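Local coordinates for alpha-n-acetylglucosaminidase family protein (Clostridium perfringens, PDB 4A41) that binds galactose as a family 32 carbohydrate-binding module of a larger enzyme that probably hydrolyses alpha-linked N-acetylglucosamine, at residues Asn56-Thr61 with Leu89-Ala94; Glu103-Glu108 with Phe113-Glu118. All blocks are in the same frame, centred on the assembly; numbering follows the deposited sequence. Where two conformers were deposited one is given.

Contact 1: Asn56-Thr61 with Leu89-Ala94; sequences NTIWHT and LPRSGA. With CA (calcium ion), chain B; GAL (beta-D-galactopyranose), chain C.
Ile58 lies against the side chain of Arg91, and this apolar support carries the tight part of the contact. Its CD1 sits over the centre of one guanidinium face, 3.6 Å from Arg91 CZ, while its CG2 packs on Arg91 CB at 3.7 Å. Two residues on, His60 meets the same guanidinium from another direction: Arg91 NH1 lies in the plane of the imidazole, at its edge, 3.7 Å from His60 CD2, and the two planes stand 86° apart. Arg91 NH1 also donates to Asn96 O, helping to position the guanidinium, and both groups reach the galactose. A bend at chi3 (-58°) turns Arg91 NH1 and NH2 onto the sugar O3, the latter at 2.8 Å, and His60 NE2 makes a hydrogen bond of 2.7 Å with O4, the axial hydroxyl that distinguishes galactose from glucose. The imidazole is fixed from behind by ND1, which donates in the ring plane to a lone pair of Thr61 O (2.8 Å, 168°). Glu44 and Asn96 also hydrogen-bond the sugar. By contrast, Ser92 to Ala94 belong to an exposed loop that makes no contact with 56-61, and Asn56 is exposed too. Thr57 binds calcium through both O and OG1. Strand 59-60 edges the four-stranded sheet beside strand 153-160, whose Ser153 touches Ile58, His60 and Arg91, and the 89-94 loop leaves the end of strand 80-89.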
# COMPACT_ATOMS: atom_id res chain seq x y z
N ASN A 56 -5.50 -9.31 9.84
CA ASN A 56 -4.95 -8.94 11.16
C ASN A 56 -3.50 -8.47 11.16
O ASN A 56 -3.05 -7.96 12.16
CB ASN A 56 -5.11 -10.08 12.19
CG ASN A 56 -4.33 -11.31 11.79
OD1 ASN A 56 -4.39 -11.72 10.65
ND2 ASN A 56 -3.61 -11.91 12.74
N THR A 57 -2.79 -8.64 10.05
CA THR A 57 -1.38 -8.22 9.96
C THR A 57 -1.28 -7.01 9.04
O THR A 57 -1.97 -6.93 8.00
CB THR A 57 -0.47 -9.31 9.42
OG1 THR A 57 -0.79 -9.58 8.05
CG2 THR A 57 -0.65 -10.61 10.18
N ILE A 58 -0.41 -6.08 9.41
CA ILE A 58 -0.33 -4.82 8.67
C ILE A 58 1.11 -4.41 8.42
O ILE A 58 2.01 -4.67 9.22
CB ILE A 58 -1.10 -3.67 9.42
CG1 ILE A 58 -0.35 -3.21 10.69
CG2 ILE A 58 -2.58 -4.09 9.68
CD1 ILE A 58 -1.07 -2.15 11.52
N TRP A 59 1.34 -3.78 7.26
CA TRP A 59 2.52 -2.92 7.11
C TRP A 59 2.26 -1.69 7.96
O TRP A 59 1.12 -1.20 8.01
CB TRP A 59 2.67 -2.47 5.65
CG TRP A 59 3.60 -1.32 5.46
CD1 TRP A 59 4.94 -1.28 5.77
CD2 TRP A 59 3.28 -0.03 4.91
NE1 TRP A 59 5.46 -0.04 5.46
CE2 TRP A 59 4.47 0.74 4.92
CE3 TRP A 59 2.09 0.54 4.40
CZ2 TRP A 59 4.51 2.05 4.44
CZ3 TRP A 59 2.14 1.85 3.91
CH2 TRP A 59 3.35 2.59 3.93
N HIS A 60 3.30 -1.20 8.62
CA HIS A 60 3.19 0.08 9.36
C HIS A 60 4.53 0.78 9.22
O HIS A 60 5.60 0.14 9.30
CB HIS A 60 2.92 -0.21 10.86
CG HIS A 60 2.43 0.97 11.68
ND1 HIS A 60 3.21 2.08 11.95
CD2 HIS A 60 1.26 1.16 12.33
CE1 HIS A 60 2.55 2.89 12.75
NE2 HIS A 60 1.36 2.37 13.00
N THR A 61 4.50 2.09 9.00
CA THR A 61 5.74 2.85 8.93
C THR A 61 6.50 2.72 10.26
O THR A 61 5.89 2.49 11.31
CB THR A 61 5.46 4.36 8.63
OG1 THR A 61 4.40 4.84 9.48
CG2 THR A 61 5.04 4.55 7.14
N LEU A 89 -7.03 -2.04 2.08
CA LEU A 89 -7.77 -2.42 3.29
C LEU A 89 -7.00 -1.94 4.50
O LEU A 89 -5.86 -2.38 4.75
CB LEU A 89 -7.99 -3.94 3.36
CG LEU A 89 -8.77 -4.42 4.59
CD1 LEU A 89 -10.24 -3.96 4.49
CD2 LEU A 89 -8.68 -5.94 4.73
N PRO A 90 -7.58 -1.00 5.27
CA PRO A 90 -6.94 -0.53 6.49
C PRO A 90 -6.91 -1.61 7.55
O PRO A 90 -7.65 -2.61 7.48
CB PRO A 90 -7.90 0.56 7.00
CG PRO A 90 -8.62 1.05 5.74
CD PRO A 90 -8.78 -0.21 4.93
N ARG A 91 -6.04 -1.38 8.54
CA ARG A 91 -6.05 -2.17 9.77
C ARG A 91 -7.47 -2.21 10.38
O ARG A 91 -8.29 -1.30 10.14
CB ARG A 91 -5.04 -1.57 10.75
CG ARG A 91 -5.50 -0.25 11.37
CD ARG A 91 -4.41 0.40 12.20
NE ARG A 91 -3.96 -0.48 13.28
CZ ARG A 91 -2.84 -0.27 13.99
NH1 ARG A 91 -2.08 0.80 13.78
NH2 ARG A 91 -2.51 -1.12 14.97
N SER A 92 -7.69 -3.23 11.20
CA SER A 92 -8.98 -3.42 11.85
C SER A 92 -8.91 -3.13 13.34
O SER A 92 -7.94 -3.47 14.00
CB SER A 92 -9.51 -4.84 11.65
OG SER A 92 -10.87 -4.92 12.04
N GLY A 93 -9.95 -2.47 13.83
CA GLY A 93 -10.10 -2.30 15.27
C GLY A 93 -9.33 -1.17 15.91
O GLY A 93 -9.43 -0.97 17.12
N ALA A 94 -8.58 -0.43 15.10
CA ALA A 94 -7.82 0.75 15.54
C ALA A 94 -7.52 1.57 14.28
O ALA A 94 -7.82 1.10 13.17
CB ALA A 94 -6.52 0.33 16.22
CA CA B . -1.96 -8.48 6.08
C1 GAL C . 0.05 1.84 18.84
C2 GAL C . -0.57 1.05 17.70
C3 GAL C . 0.56 0.67 16.73
C4 GAL C . 1.31 1.93 16.30
C5 GAL C . 1.82 2.67 17.54
C6 GAL C . 2.58 3.94 17.18
O1 GAL C . -1.00 2.26 19.67
O2 GAL C . -1.26 -0.10 18.18
O3 GAL C . -0.03 -0.03 15.64
O4 GAL C . 0.43 2.77 15.54
O5 GAL C . 0.67 3.00 18.31
O6 GAL C . 3.17 4.55 18.33

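Contact 2: Glu103-Glu108 with Phe113-Glu118; sequences ELHVSE and FRKISE
Leu104 and Val106 bond to the partner strand through their backbones, and their side chains meet Ile116 on the same side. Ile116 CD1 lies 3.5 Å from Val106 CG1 and 3.8 Å from Leu104 CD2. With CG between its backbone N and carbonyl carbon (chi1 67°) and the chain then extended, Arg114 crosses Val106, whose CG2 sits over the centre of one guanidinium face; NH1 also forms a salt bridge to Glu108 OE2 (3.0 Å), tilted out of the guanidinium plane. On the other face of the sheet, Ser107 CB makes a CH-pi contact over the middle of the Phe113 ring, 3.5 Å from its centroid. The two strands form an antiparallel beta hairpin interrupted by a classic beta bulge: two residues, Ile116 and Ser117, stand opposite the single Leu104, whose O accepts from Ile116 N at 2.9 Å and, less closely, from Ser117 N. On the Phe113 face, His105 NE2 donates to Glu103 OE1 (2.8 Å), in the ring plane and on the anti lone pair. A water joins Glu103 OE2 to Lys115 NZ. Farther out, Lys136 O and Thr135 OG1 take Arg114 NH2, Lys141 makes a cation-pi contact with Phe113, and Phe132 packs on Leu104 and Ile116.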
# COMPACT_ATOMS: atom_id res chain seq x y z
N GLU A 103 -1.28 9.06 -3.10
CA GLU A 103 -1.07 8.97 -4.56
C GLU A 103 -0.84 7.50 -4.87
O GLU A 103 -0.27 6.76 -4.03
CB GLU A 103 0.12 9.81 -4.99
CG GLU A 103 -0.04 11.25 -4.60
CD GLU A 103 1.00 12.17 -5.20
OE1 GLU A 103 1.95 11.71 -5.89
OE2 GLU A 103 0.87 13.38 -4.95
N LEU A 104 -1.24 7.08 -6.06
CA LEU A 104 -0.89 5.76 -6.59
C LEU A 104 -0.03 5.98 -7.81
O LEU A 104 -0.40 6.75 -8.71
CB LEU A 104 -2.16 4.98 -6.92
CG LEU A 104 -1.87 3.49 -7.16
CD1 LEU A 104 -1.61 2.71 -5.87
CD2 LEU A 104 -3.00 2.86 -7.94
N HIS A 105 1.13 5.35 -7.82
CA HIS A 105 2.09 5.43 -8.94
C HIS A 105 2.36 4.05 -9.51
O HIS A 105 2.20 3.04 -8.81
CB HIS A 105 3.46 6.02 -8.51
CG HIS A 105 3.40 7.37 -7.85
ND1 HIS A 105 4.54 7.99 -7.37
CD2 HIS A 105 2.38 8.23 -7.60
CE1 HIS A 105 4.21 9.16 -6.83
NE2 HIS A 105 2.90 9.33 -6.95
N VAL A 106 2.80 3.98 -10.77
CA VAL A 106 3.20 2.71 -11.37
C VAL A 106 4.58 2.85 -12.03
O VAL A 106 5.04 3.97 -12.32
CB VAL A 106 2.18 2.19 -12.43
CG1 VAL A 106 0.82 1.98 -11.82
CG2 VAL A 106 2.09 3.17 -13.57
N SER A 107 5.25 1.73 -12.24
CA SER A 107 6.54 1.70 -12.93
C SER A 107 6.56 0.47 -13.80
O SER A 107 5.89 -0.52 -13.50
CB SER A 107 7.71 1.63 -11.94
OG SER A 107 8.98 1.59 -12.62
N GLU A 108 7.33 0.53 -14.89
CA GLU A 108 7.62 -0.65 -15.70
C GLU A 108 9.10 -1.03 -15.61
O GLU A 108 9.55 -1.94 -16.32
CB GLU A 108 7.20 -0.39 -17.15
CG GLU A 108 5.71 -0.32 -17.29
CD GLU A 108 5.31 0.11 -18.67
OE1 GLU A 108 5.27 -0.77 -19.56
OE2 GLU A 108 5.04 1.33 -18.85
N PHE A 113 8.89 6.05 -11.77
CA PHE A 113 7.44 5.94 -11.47
C PHE A 113 6.63 7.07 -12.11
O PHE A 113 7.15 8.16 -12.34
CB PHE A 113 7.20 5.87 -9.94
CG PHE A 113 7.52 4.52 -9.34
CD1 PHE A 113 8.84 4.15 -9.07
CD2 PHE A 113 6.51 3.60 -9.10
CE1 PHE A 113 9.15 2.88 -8.56
CE2 PHE A 113 6.80 2.36 -8.58
CZ PHE A 113 8.10 1.97 -8.33
N ARG A 114 5.35 6.81 -12.36
CA ARG A 114 4.43 7.81 -12.89
C ARG A 114 3.13 7.75 -12.11
O ARG A 114 2.68 6.65 -11.71
CB ARG A 114 4.20 7.61 -14.40
CG ARG A 114 3.44 6.34 -14.80
CD ARG A 114 3.39 6.14 -16.33
NE ARG A 114 2.59 4.96 -16.69
CZ ARG A 114 3.09 3.75 -16.95
NH1 ARG A 114 4.40 3.51 -16.87
NH2 ARG A 114 2.28 2.75 -17.26
N LYS A 115 2.57 8.93 -11.82
CA LYS A 115 1.34 9.03 -11.05
C LYS A 115 0.13 8.68 -11.89
O LYS A 115 -0.09 9.23 -12.99
CB LYS A 115 1.21 10.42 -10.43
CG LYS A 115 -0.05 10.64 -9.60
CD LYS A 115 -0.06 12.02 -8.89
CE LYS A 115 -0.09 13.16 -9.90
NZ LYS A 115 0.06 14.46 -9.16
N ILE A 116 -0.69 7.78 -11.36
CA ILE A 116 -1.97 7.44 -12.00
C ILE A 116 -3.26 7.77 -11.22
O ILE A 116 -4.36 7.76 -11.79
CB ILE A 116 -2.01 5.95 -12.48
CG1 ILE A 116 -1.96 4.97 -11.29
CG2 ILE A 116 -0.88 5.73 -13.47
CD1 ILE A 116 -2.37 3.51 -11.68
N SER A 117 -3.12 8.07 -9.93
CA SER A 117 -4.26 8.40 -9.07
C SER A 117 -3.81 9.21 -7.88
O SER A 117 -2.67 9.08 -7.42
CB SER A 117 -4.96 7.12 -8.57
OG SER A 117 -6.22 7.41 -8.01
N GLU A 118 -4.72 10.04 -7.37
CA GLU A 118 -4.47 10.82 -6.16
C GLU A 118 -5.80 11.27 -5.59
O GLU A 118 -6.78 11.42 -6.31
CB GLU A 118 -3.56 12.03 -6.44
CG GLU A 118 -4.21 13.08 -7.31
CD GLU A 118 -3.23 14.12 -7.80
OE1 GLU A 118 -2.39 14.59 -7.02
OE2 GLU A 118 -3.32 14.47 -8.99
O HOH W 1 -1.50 14.45 -4.55
O HOH W 2 1.75 14.81 -7.11

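The two contacts lie on opposite sides of the chain's centre, about 22 Å apart between centres, and share no strand. Contact 1 is a mostly buried meeting of loop and short strand at the edge of the four-stranded sheet; it has no hydrogen bond between its segments, and several of its polar groups bind the sugar or the calcium ion. Contact 2 is partly buried and joins neighbouring strands at the margin of the five-stranded sheet through a ladder of backbone bonds. There, one face is largely apolar where Leu104, Val106 and Ile116 meet the opposing sheet; the other mixes Phe113 with charged groups and waters. Arg91 hydrogen-bonds the sugar, whereas Arg114 is held by Glu108 and the backbone of Lys136.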